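Long-range contacts in DNA polymerase III subunit beta (PDB 4TRT), which probably tethers DNA polymerases and other proteins to DNA and makes them processive, as a ring-shaped head-to-tail homodimer around the duplex: residues V250-T255 / L300-G305; G325-D330 / F344-G349. All blocks are in the same frame, centred on the assembly; numbering follows the deposited sequence.

Overall arrangement
Both contacts lie in the C-terminal family region, where one antiparallel sheet gathers strands that are far apart in sequence. Coming from the N terminus, the chain follows strand 248-253, enters helix 254-265, runs through strands 275-281 and 284-290 and returns along 294-301; interaction 1 closes this excursion by laying 303-306 beside 248-253. Strand 310-316 and helix 317-324 follow. Interaction 2 then closes the shorter hairpin excursion made by strands 330-335 and 342-346. The two loops therefore follow in series, neither nesting nor crossing. Their centres are about 11 Å apart, and they meet where A254 N probably hydrogen-bonds G329 O, at the start of helix 254-265.

Interaction 1: V250-T255 / L300-G305; sequences VTLPAT and LSVTQG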
loop_
_atom_site.group_PDB
_atom_site.type_symbol
_atom_site.label_atom_id
_atom_site.label_comp_id
_atom_site.label_asym_id
_atom_site.label_seq_id
_atom_site.Cartn_x
_atom_site.Cartn_y
_atom_site.Cartn_z
ATOM N N VAL A 250 6.541 35.426 -10.315
ATOM C CA VAL A 250 5.348 34.813 -10.857
ATOM C C VAL A 250 4.547 34.290 -9.675
ATOM O O VAL A 250 5.108 33.685 -8.769
ATOM C CB VAL A 250 5.702 33.656 -11.827
ATOM C CG1 VAL A 250 4.454 32.863 -12.212
ATOM C CG2 VAL A 250 6.369 34.213 -13.084
ATOM N N THR A 251 3.241 34.554 -9.671
ATOM C CA THR A 251 2.379 34.090 -8.618
ATOM C C THR A 251 1.256 33.271 -9.266
ATOM O O THR A 251 0.670 33.705 -10.264
ATOM C CB THR A 251 1.810 35.321 -7.858
ATOM O OG1 THR A 251 2.896 36.040 -7.240
ATOM C CG2 THR A 251 0.841 34.890 -6.838
ATOM N N LEU A 252 0.944 32.110 -8.691
ATOM C CA LEU A 252 -0.082 31.239 -9.244
ATOM C C LEU A 252 -0.529 30.215 -8.208
ATOM O O LEU A 252 0.151 30.025 -7.203
ATOM C CB LEU A 252 0.440 30.539 -10.513
ATOM C CG LEU A 252 1.481 29.441 -10.329
ATOM C CD1 LEU A 252 1.802 28.852 -11.691
ATOM C CD2 LEU A 252 2.770 29.899 -9.647
ATOM N N PRO A 253 -1.655 29.540 -8.462
ATOM C CA PRO A 253 -2.148 28.532 -7.525
ATOM C C PRO A 253 -1.178 27.370 -7.379
ATOM O O PRO A 253 -0.717 26.822 -8.384
ATOM C CB PRO A 253 -3.448 28.063 -8.172
ATOM C CG PRO A 253 -3.857 29.171 -9.086
ATOM C CD PRO A 253 -2.573 29.710 -9.606
ATOM N N ALA A 254 -0.856 27.024 -6.138
ATOM C CA ALA A 254 0.126 25.993 -5.855
ATOM C C ALA A 254 -0.303 24.645 -6.409
ATOM O O ALA A 254 0.517 23.907 -6.962
ATOM C CB ALA A 254 0.344 25.882 -4.360
ATOM N N THR A 255 -1.579 24.317 -6.257
ATOM C CA THR A 255 -2.039 22.978 -6.629
ATOM C C THR A 255 -1.995 22.807 -8.134
ATOM O O THR A 255 -1.560 21.746 -8.627
ATOM C CB THR A 255 -3.455 22.698 -6.112
ATOM O OG1 THR A 255 -3.425 22.647 -4.684
ATOM C CG2 THR A 255 -4.014 21.388 -6.679
ATOM N N LEU A 300 -0.242 27.430 -17.888
ATOM C CA LEU A 300 -0.988 27.982 -16.759
ATOM C C LEU A 300 -1.020 29.504 -16.822
ATOM O O LEU A 300 -0.012 30.126 -17.146
ATOM C CB LEU A 300 -0.338 27.578 -15.424
ATOM C CG LEU A 300 -0.248 26.101 -15.064
ATOM C CD1 LEU A 300 0.617 25.904 -13.819
ATOM C CD2 LEU A 300 -1.632 25.518 -14.856
ATOM N N SER A 301 -2.172 30.083 -16.484
ATOM C CA SER A 301 -2.291 31.517 -16.282
ATOM C C SER A 301 -1.603 31.895 -14.991
ATOM O O SER A 301 -1.738 31.203 -13.984
ATOM C CB SER A 301 -3.760 31.940 -16.216
ATOM O OG SER A 301 -4.409 31.559 -17.407
ATOM N N VAL A 302 -0.828 32.970 -15.028
ATOM C CA VAL A 302 -0.123 33.454 -13.841
ATOM C C VAL A 302 -0.182 34.984 -13.775
ATOM O O VAL A 302 -0.541 35.650 -14.746
ATOM C CB VAL A 302 1.369 33.026 -13.830
ATOM C CG1 VAL A 302 1.495 31.502 -13.857
ATOM C CG2 VAL A 302 2.139 33.649 -14.998
ATOM N N THR A 303 0.188 35.533 -12.618
ATOM C CA THR A 303 0.452 36.946 -12.515
ATOM C C THR A 303 1.954 37.070 -12.528
ATOM O O THR A 303 2.634 36.374 -11.777
ATOM C CB THR A 303 -0.137 37.487 -11.209
ATOM O OG1 THR A 303 -1.520 37.131 -11.166
ATOM C CG2 THR A 303 0.035 39.011 -11.112
ATOM N N GLN A 304 2.491 37.932 -13.382
ATOM C CA GLN A 304 3.925 38.090 -13.458
ATOM C C GLN A 304 4.271 39.558 -13.290
ATOM O O GLN A 304 3.482 40.419 -13.655
ATOM C CB GLN A 304 4.488 37.506 -14.756
ATOM C CG GLN A 304 4.032 38.194 -16.011
ATOM C CD GLN A 304 4.762 37.668 -17.221
ATOM O OE1 GLN A 304 4.251 36.802 -17.912
ATOM N NE2 GLN A 304 5.978 38.162 -17.459
ATOM N N GLY A 305 5.417 39.832 -12.677
ATOM C CA GLY A 305 5.940 41.176 -12.603
ATOM C C GLY A 305 7.446 41.178 -12.572
ATOM O O GLY A 305 8.065 40.141 -12.376
HETATM O O HOH W 1 3.563 38.139 -9.505
#
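T251 and T303 face each other as an antiparallel hydrogen-bonded pair, and their backbones exchange both bonds of the contact. T251 N gives its hydrogen to T303 O at 2.8 Å, and T303 N returns one to T251 O at 3.0 Å, the latter nearly straight at 173° at the hydrogen. Each donor lies in the plane of the carbonyl it meets. T303 O is gripped further, since a water donates to it at 3.0 Å and also bridges to the T251 hydroxyl, while V250 CA makes a CA-H...O contact with the same oxygen. The two threonine side chains share one face of the sheet, with T251 CB 4.4 Å from T303 CB.

On the other face, V250 and Q304 form the adjoining non-hydrogen-bonded pair, but the V250 methyls divide their work. CG1, anti to the backbone N (chi1 170°), presses on V302 CB at 3.5 Å, closer than usual for two carbons, whereas CG2 rests against Q304 CB. The amide of Q304 leads away, held by G283 N and Q309 O. V302 and L252 lie side by side, pointing the same way, and L252 CD1 comes within 3.4 Å of V302 CG1, another tight spot. That same L252 CD1 touches L300 CD1 at 3.8 Å, the two leucine side chains crossing at about a right angle. L285 backs both L252 and V302, and L257 adds to the cover on L252.

Strands 248-253 and 303-306 thus pair at one margin of the antiparallel sheet, with the apolar face turned toward helix 254-265 and strands 275-281 and 284-290, in the helix-and-sheet fold of the C-terminal domain of the DNA polymerase III beta subunit.

Interaction 2: G325-D330 / F344-G349; sequences GPIDGD and FRAVGG. Unlike the reference sequence in segment 344-349: V347 (reference Arg), G348 (reference Arg), G349 (reference Trp).
I327 drives its side chain against the backbone of F344-A346, and this is the close-packed half of the contact. With chi1 at -61° setting CG1 beside its own backbone N, the branch ends in I327 CD1, which lies 3.5 Å from both R345 N and R345 CA and 4.1 Å from F344 CB. The other branch, I327 CG2, reaches A346 CA at 4.0 Å. An alanine here would probably leave a gap over the R345 backbone and take away the apolar cover beside F344 CB.

Toward the exposed end, the grip slackens. V347 N makes just a weak bond to D330 O, 3.5 Å long and bent to 141°, and A346 CA adds a CA-H...O contact to that oxygen. Beside it, V347 CG2 touches D330 CB at 3.6 Å. The guanidinium of R345 has G348 C over the centre of one face and is salt-bridged to E332.

Around the contact, Y353 of strand 353-357 touches I327, and K258 of helix 254-265 hydrogen-bonds the carbonyls of G325 and I327, tying the loop before strand 330-335 to that helix, while F344 packs on A323 and L324 of helix 317-324.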
loop_
_atom_site.group_PDB
_atom_site.type_symbol
_atom_site.label_atom_id
_atom_site.label_comp_id
_atom_site.label_asym_id
_atom_site.label_seq_id
_atom_site.Cartn_x
_atom_site.Cartn_y
_atom_site.Cartn_z
ATOM N N GLY A 325 6.371 21.101 -2.346
ATOM C CA GLY A 325 5.594 20.265 -1.439
ATOM C C GLY A 325 4.951 21.005 -0.285
ATOM O O GLY A 325 3.742 20.917 -0.099
ATOM N N PRO A 326 5.751 21.735 0.501
ATOM C CA PRO A 326 5.226 22.493 1.652
ATOM C C PRO A 326 4.428 23.767 1.319
ATOM O O PRO A 326 3.940 24.410 2.221
ATOM C CB PRO A 326 6.495 22.879 2.416
ATOM C CG PRO A 326 7.537 21.912 1.963
ATOM C CD PRO A 326 7.225 21.694 0.516
ATOM N N ILE A 327 4.311 24.131 0.049
ATOM C CA ILE A 327 3.592 25.338 -0.348
ATOM C C ILE A 327 2.132 25.018 -0.676
ATOM O O ILE A 327 1.851 24.214 -1.556
ATOM C CB ILE A 327 4.247 26.029 -1.560
ATOM C CG1 ILE A 327 5.682 26.445 -1.220
ATOM C CG2 ILE A 327 3.422 27.245 -1.984
ATOM C CD1 ILE A 327 6.528 26.952 -2.382
ATOM N N ASP A 328 1.220 25.686 0.032
ATOM C CA ASP A 328 -0.227 25.580 -0.198
ATOM C C ASP A 328 -0.846 26.942 -0.559
ATOM O O ASP A 328 -0.328 27.993 -0.206
ATOM C CB ASP A 328 -0.906 25.076 1.068
ATOM C CG ASP A 328 -0.379 23.725 1.526
ATOM O OD1 ASP A 328 -0.269 22.815 0.685
ATOM O OD2 ASP A 328 -0.113 23.569 2.736
ATOM N N GLY A 329 -1.969 26.906 -1.254
ATOM C CA GLY A 329 -2.666 28.116 -1.645
ATOM C C GLY A 329 -2.070 28.683 -2.912
ATOM O O GLY A 329 -2.358 28.220 -4.011
ATOM N N ASP A 330 -1.279 29.730 -2.776
ATOM C CA ASP A 330 -0.608 30.304 -3.934
ATOM C C ASP A 330 0.896 30.259 -3.762
ATOM O O ASP A 330 1.412 30.448 -2.665
ATOM C CB ASP A 330 -1.118 31.726 -4.155
ATOM C CG ASP A 330 -2.602 31.747 -4.505
ATOM O OD1 ASP A 330 -2.972 31.375 -5.650
ATOM O OD2 ASP A 330 -3.404 32.108 -3.615
ATOM N N PHE A 344 11.343 29.510 -4.431
ATOM C CA PHE A 344 9.935 29.146 -4.399
ATOM C C PHE A 344 9.448 29.283 -2.956
ATOM O O PHE A 344 10.097 28.817 -2.021
ATOM C CB PHE A 344 9.683 27.706 -4.868
ATOM C CG PHE A 344 10.136 27.394 -6.275
ATOM C CD1 PHE A 344 10.529 28.382 -7.166
ATOM C CD2 PHE A 344 10.084 26.076 -6.723
ATOM C CE1 PHE A 344 10.926 28.058 -8.443
ATOM C CE2 PHE A 344 10.450 25.742 -8.010
ATOM C CZ PHE A 344 10.894 26.736 -8.869
ATOM N N ARG A 345 8.320 29.960 -2.771
ATOM C CA ARG A 345 7.740 30.143 -1.445
ATOM C C ARG A 345 6.228 30.380 -1.544
ATOM O O ARG A 345 5.696 30.505 -2.651
ATOM C CB ARG A 345 8.438 31.298 -0.729
ATOM C CG ARG A 345 8.340 32.630 -1.438
ATOM C CD ARG A 345 9.093 33.739 -0.724
ATOM N NE ARG A 345 8.534 35.010 -1.150
ATOM C CZ ARG A 345 8.878 36.197 -0.683
ATOM N NH1 ARG A 345 9.828 36.326 0.239
ATOM N NH2 ARG A 345 8.253 37.274 -1.149
ATOM N N ALA A 346 5.540 30.407 -0.400
ATOM C CA ALA A 346 4.135 30.869 -0.352
ATOM C C ALA A 346 4.099 32.392 -0.469
ATOM O O ALA A 346 5.104 33.056 -0.228
ATOM C CB ALA A 346 3.438 30.403 0.923
ATOM N N VAL A 347 2.950 32.952 -0.840
ATOM C CA VAL A 347 2.792 34.408 -0.966
ATOM C C VAL A 347 3.376 35.156 0.261
ATOM O O VAL A 347 3.056 34.840 1.399
ATOM C CB VAL A 347 1.301 34.786 -1.183
ATOM C CG1 VAL A 347 1.083 36.298 -1.063
ATOM C CG2 VAL A 347 0.831 34.284 -2.537
ATOM N N GLY A 348 4.261 36.119 0.010
ATOM C CA GLY A 348 4.896 36.896 1.080
ATOM C C GLY A 348 5.853 36.148 1.992
ATOM O O GLY A 348 6.275 36.682 3.019
ATOM N N GLY A 349 6.208 34.918 1.629
ATOM C CA GLY A 349 6.959 34.054 2.532
ATOM C C GLY A 349 6.144 33.620 3.743
ATOM O O GLY A 349 6.703 33.216 4.765
#